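Local coordinates for Endoglucanase(Endo-1,4-beta-glucanase)protein (Pseudomonas stutzeri, PDB 6R2J) that probably hydrolyses internal beta-1,4-glucosidic bonds of cellulose, as a family 5 glycoside hydrolase built on a TIM barrel, at residues 23-29 / 60-66; 97-103 / 140-146. All coordinates share one frame. Where two conformers were deposited one is given. Numbering follows the deposited sequence.

The two contacts follow one another along the chain and sit on neighbouring loops of the TIM barrel, their centres about 13 Å apart. Contact 1 joins the loop after strand 14-18 to the short helix 61-64 that follows strand 54-59; contact 2 joins the ends of strands 93-98 and 136-140. These parallel strands are adjacent in the order 136-140, 93-98, 54-59, 14-18, both contacts lying at their C-terminal ends. Asn100 of contact 2 connects them: its OD1 receives Trp61 N and its ND2 reaches Glu62 OE1, both probable hydrogen bonds of 2.8 Å. Contact 2 reaches the glycan pocket; contact 1 lies farther out, its centre 18 Å from the chain's centre against 10 Å.

Contact 1 (23-29 / 60-66); sequences FAPHITP and IWERVQH
The loops after the first and second strands of the TIM barrel (14-18 and 54-59) meet here: irregular 23-29, and 60-66 with a weakly bonded helix at about 61-64. Ala24 has positive phi and psi (49°/55°) and starts a type I turn to Ile27, closed by Ile27 N to Ala24 O at 3.0 Å; the Thr28-Pro29 peptide is cis. In register, Pro29 CA lies 5.4 Å from Arg63 CA and Pro25 CA 7.5 Å from Ile60 CA. Arg63 (chi1 m, chi2 and chi3 t) thrusts its guanidinium among the loop's carbonyls. NE donates to Pro29 O (2.9 Å), NH1 to Phe23 O (2.7 Å), and NH2 to Phe23 O (2.9 Å), Ile27 O (2.8 Å) and, weakly, Ala24 O (3.0 Å); NH1 also bonds Ala21 O. Ile60 CD1 lies 4.3 Å from Pro25 CB and 4.1 Å from Thr28 CG2, which is 3.8 Å from Glu62 CB. Pro29 covers a face of the His66 ring in a CH-pi contact, CG 4.0 Å from its centroid. The Glu62 carboxylate turns to His105 and Asn100. Four loop carbonyls converge on one buried guanidinium, which supplies donors no strand or helix partner gives, consistent with holding the loop's shape.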
loop_
_atom_site.group_PDB
_atom_site.type_symbol
_atom_site.label_atom_id
_atom_site.label_comp_id
_atom_site.label_asym_id
_atom_site.label_seq_id
_atom_site.Cartn_x
_atom_site.Cartn_y
_atom_site.Cartn_z
ATOM N N PHE A 23 10.818 6.476 5.569
ATOM C CA PHE A 23 11.577 6.145 6.762
ATOM C C PHE A 23 11.791 7.380 7.645
ATOM O O PHE A 23 11.896 8.515 7.160
ATOM C CB PHE A 23 12.963 5.647 6.318
ATOM C CG PHE A 23 13.043 4.170 5.973
ATOM C CD1 PHE A 23 11.942 3.476 5.478
ATOM C CD2 PHE A 23 14.242 3.479 6.164
ATOM C CE1 PHE A 23 12.040 2.114 5.182
ATOM C CE2 PHE A 23 14.344 2.127 5.911
ATOM C CZ PHE A 23 13.250 1.427 5.405
ATOM N N ALA A 24 11.918 7.122 8.948
ATOM C CA ALA A 24 12.242 8.143 9.948
ATOM C C ALA A 24 11.326 9.358 9.781
ATOM O O ALA A 24 11.802 10.487 9.635
ATOM C CB ALA A 24 13.706 8.531 9.872
ATOM N N PRO A 25 10.007 9.158 9.805
ATOM C CA PRO A 25 9.098 10.270 9.484
ATOM C C PRO A 25 9.137 11.416 10.461
ATOM O O PRO A 25 8.639 12.494 10.107
ATOM C CB PRO A 25 7.712 9.624 9.472
ATOM C CG PRO A 25 7.859 8.361 10.259
ATOM C CD PRO A 25 9.287 7.912 10.111
ATOM N N HIS A 26 9.649 11.226 11.691
ATOM C CA HIS A 26 9.770 12.352 12.624
ATOM C C HIS A 26 10.880 13.323 12.231
ATOM O O HIS A 26 10.893 14.476 12.680
ATOM C CB HIS A 26 9.922 11.795 14.040
ATOM C CG HIS A 26 8.720 11.006 14.506
ATOM N ND1 HIS A 26 8.684 10.332 15.712
ATOM C CD2 HIS A 26 7.520 10.769 13.913
ATOM C CE1 HIS A 26 7.522 9.715 15.842
ATOM N NE2 HIS A 26 6.795 9.964 14.764
ATOM N N ILE A 27 11.812 12.869 11.399
ATOM C CA ILE A 27 12.877 13.711 10.874
ATOM C C ILE A 27 12.381 14.266 9.540
ATOM O O ILE A 27 12.406 13.578 8.507
ATOM C CB ILE A 27 14.212 12.955 10.759
ATOM C CG1 ILE A 27 14.541 12.291 12.105
ATOM C CG2 ILE A 27 15.363 13.913 10.331
ATOM C CD1 ILE A 27 15.784 11.447 12.108
ATOM N N THR A 28 11.910 15.527 9.562
ATOM C CA THR A 28 11.528 16.201 8.333
ATOM C C THR A 28 12.272 17.520 8.191
ATOM O O THR A 28 12.429 18.259 9.170
ATOM C CB THR A 28 10.027 16.461 8.271
ATOM O OG1 THR A 28 9.629 17.307 9.362
ATOM C CG2 THR A 28 9.308 15.122 8.338
ATOM N N PRO A 29 12.707 17.854 6.979
ATOM C CA PRO A 29 12.543 17.002 5.790
ATOM C C PRO A 29 13.506 15.807 5.818
ATOM O O PRO A 29 13.296 14.784 5.126
ATOM C CB PRO A 29 12.829 17.946 4.625
ATOM C CG PRO A 29 13.594 19.085 5.230
ATOM C CD PRO A 29 13.189 19.205 6.663
ATOM N N ILE A 60 6.174 10.390 2.141
ATOM C CA ILE A 60 5.436 11.240 3.069
ATOM C C ILE A 60 5.179 12.623 2.482
ATOM O O ILE A 60 5.988 13.184 1.735
ATOM C CB ILE A 60 6.023 11.294 4.502
ATOM C CG1 ILE A 60 7.438 11.878 4.500
ATOM C CG2 ILE A 60 5.966 9.863 5.143
ATOM C CD1 ILE A 60 7.999 12.069 5.898
ATOM N N TRP A 61 4.032 13.171 2.846
ATOM C CA TRP A 61 3.641 14.502 2.390
ATOM C C TRP A 61 4.685 15.556 2.784
ATOM O O TRP A 61 5.042 16.426 1.975
ATOM C CB TRP A 61 2.227 14.775 2.929
ATOM C CG TRP A 61 1.604 16.061 2.582
ATOM C CD1 TRP A 61 2.118 17.077 1.803
ATOM C CD2 TRP A 61 0.324 16.506 3.040
ATOM N NE1 TRP A 61 1.234 18.127 1.775
ATOM C CE2 TRP A 61 0.120 17.801 2.510
ATOM C CE3 TRP A 61 -0.672 15.933 3.854
ATOM C CZ2 TRP A 61 -1.034 18.524 2.756
ATOM C CZ3 TRP A 61 -1.803 16.668 4.115
ATOM C CH2 TRP A 61 -1.972 17.960 3.576
ATOM N N GLU A 62 5.250 15.432 3.993
ATOM C CA GLU A 62 6.184 16.426 4.509
ATOM C C GLU A 62 7.440 16.552 3.653
ATOM O O GLU A 62 8.106 17.587 3.697
ATOM C CB GLU A 62 6.547 16.061 5.950
ATOM C CG GLU A 62 5.396 16.240 6.947
ATOM C CD GLU A 62 4.507 14.993 7.110
ATOM O OE1 GLU A 62 4.649 14.040 6.322
ATOM O OE2 GLU A 62 3.648 14.974 8.025
ATOM N N ARG A 63 7.788 15.536 2.884
ATOM C CA ARG A 63 8.961 15.616 2.032
ATOM C C ARG A 63 8.633 16.105 0.628
ATOM O O ARG A 63 9.551 16.569 -0.057
ATOM C CB ARG A 63 9.712 14.266 2.043
ATOM C CG ARG A 63 10.403 13.986 3.373
ATOM C CD ARG A 63 10.977 12.577 3.512
ATOM N NE ARG A 63 11.636 12.450 4.824
ATOM C CZ ARG A 63 11.654 11.361 5.600
ATOM N NH1 ARG A 63 11.077 10.244 5.215
ATOM N NH2 ARG A 63 12.290 11.387 6.772
ATOM N N VAL A 64 7.374 15.960 0.173
ATOM C CA VAL A 64 6.959 16.537 -1.117
ATOM C C VAL A 64 6.525 17.989 -0.951
ATOM O O VAL A 64 6.594 18.764 -1.913
ATOM C CB VAL A 64 5.875 15.763 -1.906
ATOM C CG1 VAL A 64 6.398 14.384 -2.322
ATOM C CG2 VAL A 64 4.567 15.712 -1.111
ATOM N N GLN A 65 6.040 18.359 0.240
ATOM C CA GLN A 65 5.623 19.726 0.547
ATOM C C GLN A 65 6.075 20.037 1.975
ATOM O O GLN A 65 5.434 19.631 2.950
ATOM C CB GLN A 65 4.119 19.904 0.374
ATOM C CG GLN A 65 3.698 21.374 0.372
ATOM C CD GLN A 65 2.221 21.562 0.082
ATOM O OE1 GLN A 65 1.405 20.735 0.467
ATOM N NE2 GLN A 65 1.875 22.632 -0.621
ATOM N N HIS A 66 7.163 20.794 2.108
ATOM C CA HIS A 66 7.694 21.053 3.442
ATOM C C HIS A 66 6.736 21.870 4.309
ATOM O O HIS A 66 6.778 21.778 5.541
ATOM C CB HIS A 66 9.023 21.812 3.345
ATOM C CG HIS A 66 10.165 20.987 2.832
ATOM N ND1 HIS A 66 11.453 21.473 2.733
ATOM C CD2 HIS A 66 10.205 19.720 2.361
ATOM C CE1 HIS A 66 12.238 20.535 2.236
ATOM N NE2 HIS A 66 11.503 19.467 1.985
#

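Contact 2 (97-103 / 140-146). With BGC (beta-D-glucopyranose), chain E; TRS (2-amino-2-hydroxymethyl-propane-1,3-diol), chain G.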
loop_
_atom_site.group_PDB
_atom_site.type_symbol
_atom_site.label_atom_id
_atom_site.label_comp_id
_atom_site.label_asym_id
_atom_site.label_seq_id
_atom_site.Cartn_x
_atom_site.Cartn_y
_atom_site.Cartn_z
ATOM N N ASP A 97 2.000 5.789 -2.302
ATOM C CA ASP A 97 1.295 5.722 -1.027
ATOM C C ASP A 97 1.752 6.902 -0.197
ATOM O O ASP A 97 2.917 6.942 0.224
ATOM C CB ASP A 97 1.654 4.401 -0.342
ATOM C CG ASP A 97 1.549 4.450 1.186
ATOM O OD1 ASP A 97 0.653 5.184 1.735
ATOM O OD2 ASP A 97 2.469 3.777 1.789
ATOM N N MET A 98 0.845 7.855 0.056
ATOM C CA MET A 98 1.129 8.956 0.978
ATOM C C MET A 98 1.014 8.397 2.399
ATOM O O MET A 98 -0.083 8.220 2.937
ATOM C CB MET A 98 0.189 10.135 0.763
ATOM C CG MET A 98 0.392 11.240 1.786
ATOM S SD MET A 98 -0.539 12.768 1.470
ATOM C CE MET A 98 0.178 13.404 -0.049
ATOM N N HIS A 99 2.155 8.113 3.006
ATOM C CA HIS A 99 2.250 7.245 4.180
ATOM C C HIS A 99 2.112 8.070 5.470
ATOM O O HIS A 99 2.996 8.079 6.346
ATOM C CB HIS A 99 3.599 6.550 4.113
ATOM C CG HIS A 99 3.657 5.221 4.795
ATOM N ND1 HIS A 99 2.970 4.121 4.338
ATOM C CD2 HIS A 99 4.362 4.804 5.874
ATOM C CE1 HIS A 99 3.239 3.087 5.114
ATOM N NE2 HIS A 99 4.088 3.471 6.050
ATOM N N ASN A 100 0.944 8.728 5.607
ATOM C CA ASN A 100 0.830 9.821 6.558
ATOM C C ASN A 100 -0.143 9.670 7.730
ATOM O O ASN A 100 -0.242 10.603 8.536
ATOM C CB ASN A 100 0.532 11.134 5.819
ATOM C CG ASN A 100 1.788 11.904 5.467
ATOM O OD1 ASN A 100 2.492 11.553 4.558
ATOM N ND2 ASN A 100 2.077 12.950 6.219
ATOM N N TYR A 101 -0.857 8.563 7.866
ATOM C CA TYR A 101 -1.577 8.268 9.112
ATOM C C TYR A 101 -2.645 9.305 9.471
ATOM O O TYR A 101 -2.939 9.518 10.651
ATOM C CB TYR A 101 -0.591 8.133 10.282
ATOM C CG TYR A 101 0.455 7.067 10.070
ATOM C CD1 TYR A 101 0.165 5.740 10.269
ATOM C CD2 TYR A 101 1.712 7.393 9.646
ATOM C CE1 TYR A 101 1.112 4.773 10.041
ATOM C CE2 TYR A 101 2.662 6.424 9.410
ATOM C CZ TYR A 101 2.361 5.113 9.603
ATOM O OH TYR A 101 3.341 4.167 9.372
ATOM N N GLY A 102 -3.254 9.936 8.468
ATOM C CA GLY A 102 -4.239 10.975 8.699
ATOM C C GLY A 102 -3.694 12.318 9.157
ATOM O O GLY A 102 -4.483 13.155 9.625
ATOM N N ARG A 103 -2.380 12.559 9.028
ATOM C CA ARG A 103 -1.760 13.711 9.666
ATOM C C ARG A 103 -0.706 14.368 8.777
ATOM O O ARG A 103 -0.109 13.721 7.914
ATOM C CB ARG A 103 -1.103 13.336 11.006
ATOM C CG ARG A 103 -2.090 12.843 12.074
ATOM C CD ARG A 103 -1.386 12.021 13.164
ATOM N NE ARG A 103 -2.223 11.879 14.353
ATOM C CZ ARG A 103 -3.275 11.064 14.435
ATOM N NH1 ARG A 103 -3.629 10.302 13.395
ATOM N NH2 ARG A 103 -4.000 11.027 15.550
ATOM N N ASP A 140 -2.535 5.711 -3.525
ATOM C CA ASP A 140 -2.974 5.330 -2.186
ATOM C C ASP A 140 -2.884 6.631 -1.395
ATOM O O ASP A 140 -1.829 7.021 -0.896
ATOM C CB ASP A 140 -2.073 4.202 -1.700
ATOM C CG ASP A 140 -2.545 3.569 -0.413
ATOM O OD1 ASP A 140 -3.361 4.195 0.323
ATOM O OD2 ASP A 140 -2.047 2.443 -0.139
ATOM N N ILE A 141 -4.009 7.353 -1.371
ATOM C CA ILE A 141 -3.994 8.731 -0.901
ATOM C C ILE A 141 -3.686 8.867 0.589
ATOM O O ILE A 141 -3.291 9.948 1.034
ATOM C CB ILE A 141 -5.308 9.448 -1.278
ATOM C CG1 ILE A 141 -6.533 8.788 -0.651
ATOM C CG2 ILE A 141 -5.516 9.463 -2.784
ATOM C CD1 ILE A 141 -7.806 9.605 -0.751
ATOM N N MET A 142 -3.820 7.810 1.384
ATOM C CA MET A 142 -3.403 7.908 2.780
ATOM C C MET A 142 -3.192 6.522 3.365
ATOM O O MET A 142 -4.091 5.695 3.304
ATOM C CB MET A 142 -4.465 8.631 3.623
ATOM C CG MET A 142 -4.095 8.889 5.079
ATOM S SD MET A 142 -2.565 9.825 5.208
ATOM C CE MET A 142 -2.917 11.250 4.188
ATOM N N ASN A 143 -2.056 6.329 4.018
ATOM C CA ASN A 143 -1.767 5.131 4.792
ATOM C C ASN A 143 -2.323 5.214 6.222
ATOM O O ASN A 143 -2.088 6.186 6.962
ATOM C CB ASN A 143 -0.244 4.901 4.814
ATOM C CG ASN A 143 0.179 3.678 5.643
ATOM O OD1 ASN A 143 0.006 2.560 5.195
ATOM N ND2 ASN A 143 0.733 3.899 6.847
ATOM N N GLU A 144 -3.065 4.179 6.595
ATOM C CA GLU A 144 -3.443 3.909 7.982
ATOM C C GLU A 144 -3.964 5.123 8.775
ATOM O O GLU A 144 -3.409 5.460 9.827
ATOM C CB GLU A 144 -2.345 3.180 8.725
ATOM C CG GLU A 144 -2.091 1.768 8.133
ATOM C CD GLU A 144 -1.073 0.913 8.903
ATOM O OE1 GLU A 144 -0.490 1.375 9.909
ATOM O OE2 GLU A 144 -0.838 -0.239 8.447
ATOM N N PRO A 145 -5.058 5.729 8.339
ATOM C CA PRO A 145 -5.743 6.698 9.205
ATOM C C PRO A 145 -6.050 6.091 10.558
ATOM O O PRO A 145 -6.487 4.947 10.660
ATOM C CB PRO A 145 -7.034 7.033 8.454
ATOM C CG PRO A 145 -7.020 6.247 7.210
ATOM C CD PRO A 145 -5.728 5.505 7.046
ATOM N N HIS A 146 -5.839 6.873 11.609
ATOM C CA HIS A 146 -6.227 6.402 12.923
ATOM C C HIS A 146 -6.483 7.592 13.815
ATOM O O HIS A 146 -5.863 8.644 13.648
ATOM C CB HIS A 146 -5.137 5.536 13.555
ATOM C CG HIS A 146 -3.870 6.279 13.860
ATOM N ND1 HIS A 146 -3.536 6.715 15.123
ATOM C CD2 HIS A 146 -2.840 6.640 13.064
ATOM C CE1 HIS A 146 -2.350 7.300 15.090
ATOM N NE2 HIS A 146 -1.908 7.270 13.851
HETATM C C2 BGC E . -4.062 -2.374 13.055
HETATM C C3 BGC E . -4.461 -2.504 11.620
HETATM C C4 BGC E . -3.197 -2.230 10.873
HETATM C C5 BGC E . -1.910 -2.648 11.511
HETATM C C6 BGC E . -0.884 -2.290 10.478
HETATM C C1 BGC E . -2.661 -2.637 13.665
HETATM O O2 BGC E . -5.208 -2.927 13.821
HETATM O O3 BGC E . -5.482 -1.574 11.240
HETATM O O4 BGC E . -3.586 -2.800 9.644
HETATM O O5 BGC E . -1.759 -1.853 12.782
HETATM O O6 BGC E . 0.397 -2.209 11.156
HETATM C C TRS G . 3.166 -0.145 8.832
HETATM C C1 TRS G . 3.136 0.830 7.643
HETATM C C2 TRS G . 4.055 -1.370 8.538
HETATM C C3 TRS G . 3.662 0.585 10.104
HETATM N N TRS G . 1.784 -0.648 9.008
HETATM O O1 TRS G . 1.806 1.165 7.338
HETATM O O2 TRS G . 3.880 -2.385 9.520
HETATM O O3 TRS G . 2.869 1.736 10.341
#
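A thioether accepts a backbone N-H: Gly102 N makes a weak hydrogen bond to Met142 SD (3.3 Å). Gly102 and Tyr101, both at positive phi, form the middle of a type I' turn from Asn100 to Arg103. Before the turn in the chain, parallel strands 93-98 and 136-140 end, where Asp97 and Asp140 form a parallel beta bridge, CA to CA 4.4 Å. Met98 N donates to Asp140 O (3.0 Å), Asn143 N to Met98 O (2.9 Å) and Tyr101 N weakly to Asn143 O (2.8 Å), so the pairing continues into the loops. Met98 SD packs against Met142 CE at 3.9 Å. Arg103 NH1 bonds His146 O (2.8 Å) and Tyr101 O (2.9 Å), while its guanidinium lies flat on the His146 ring, centres 4.2 Å apart; that ring also stacks with Trp179.

Asn143, Glu144 and Pro145 form the Asn-Glu-Pro signature after the fourth strand; Glu144 is probably the acid/base of this family 5 enzyme. It belongs to the glycan pocket, OE2 lying 2.9 Å from glucose C6. OE2 also bonds His206 and N of TRS (2.7 Å), probably from the crystallisation liquor, which Glu252 and Tyr208 bond too. Asp97 OD1 and Asp140 OD2 are 4.3 Å apart; Arg56, salt-bridged to Asp140 and bonded to Asn143 OD1, probably offsets the like charges, and His99 ND1 bonds Asp97 OD2 (2.6 Å). The paired backbones bring Tyr101 OH (2.7 Å from TRS O3), Asn143 ND2 (3.0 Å from TRS O1) and the Glu144 carboxylate round one bound molecule.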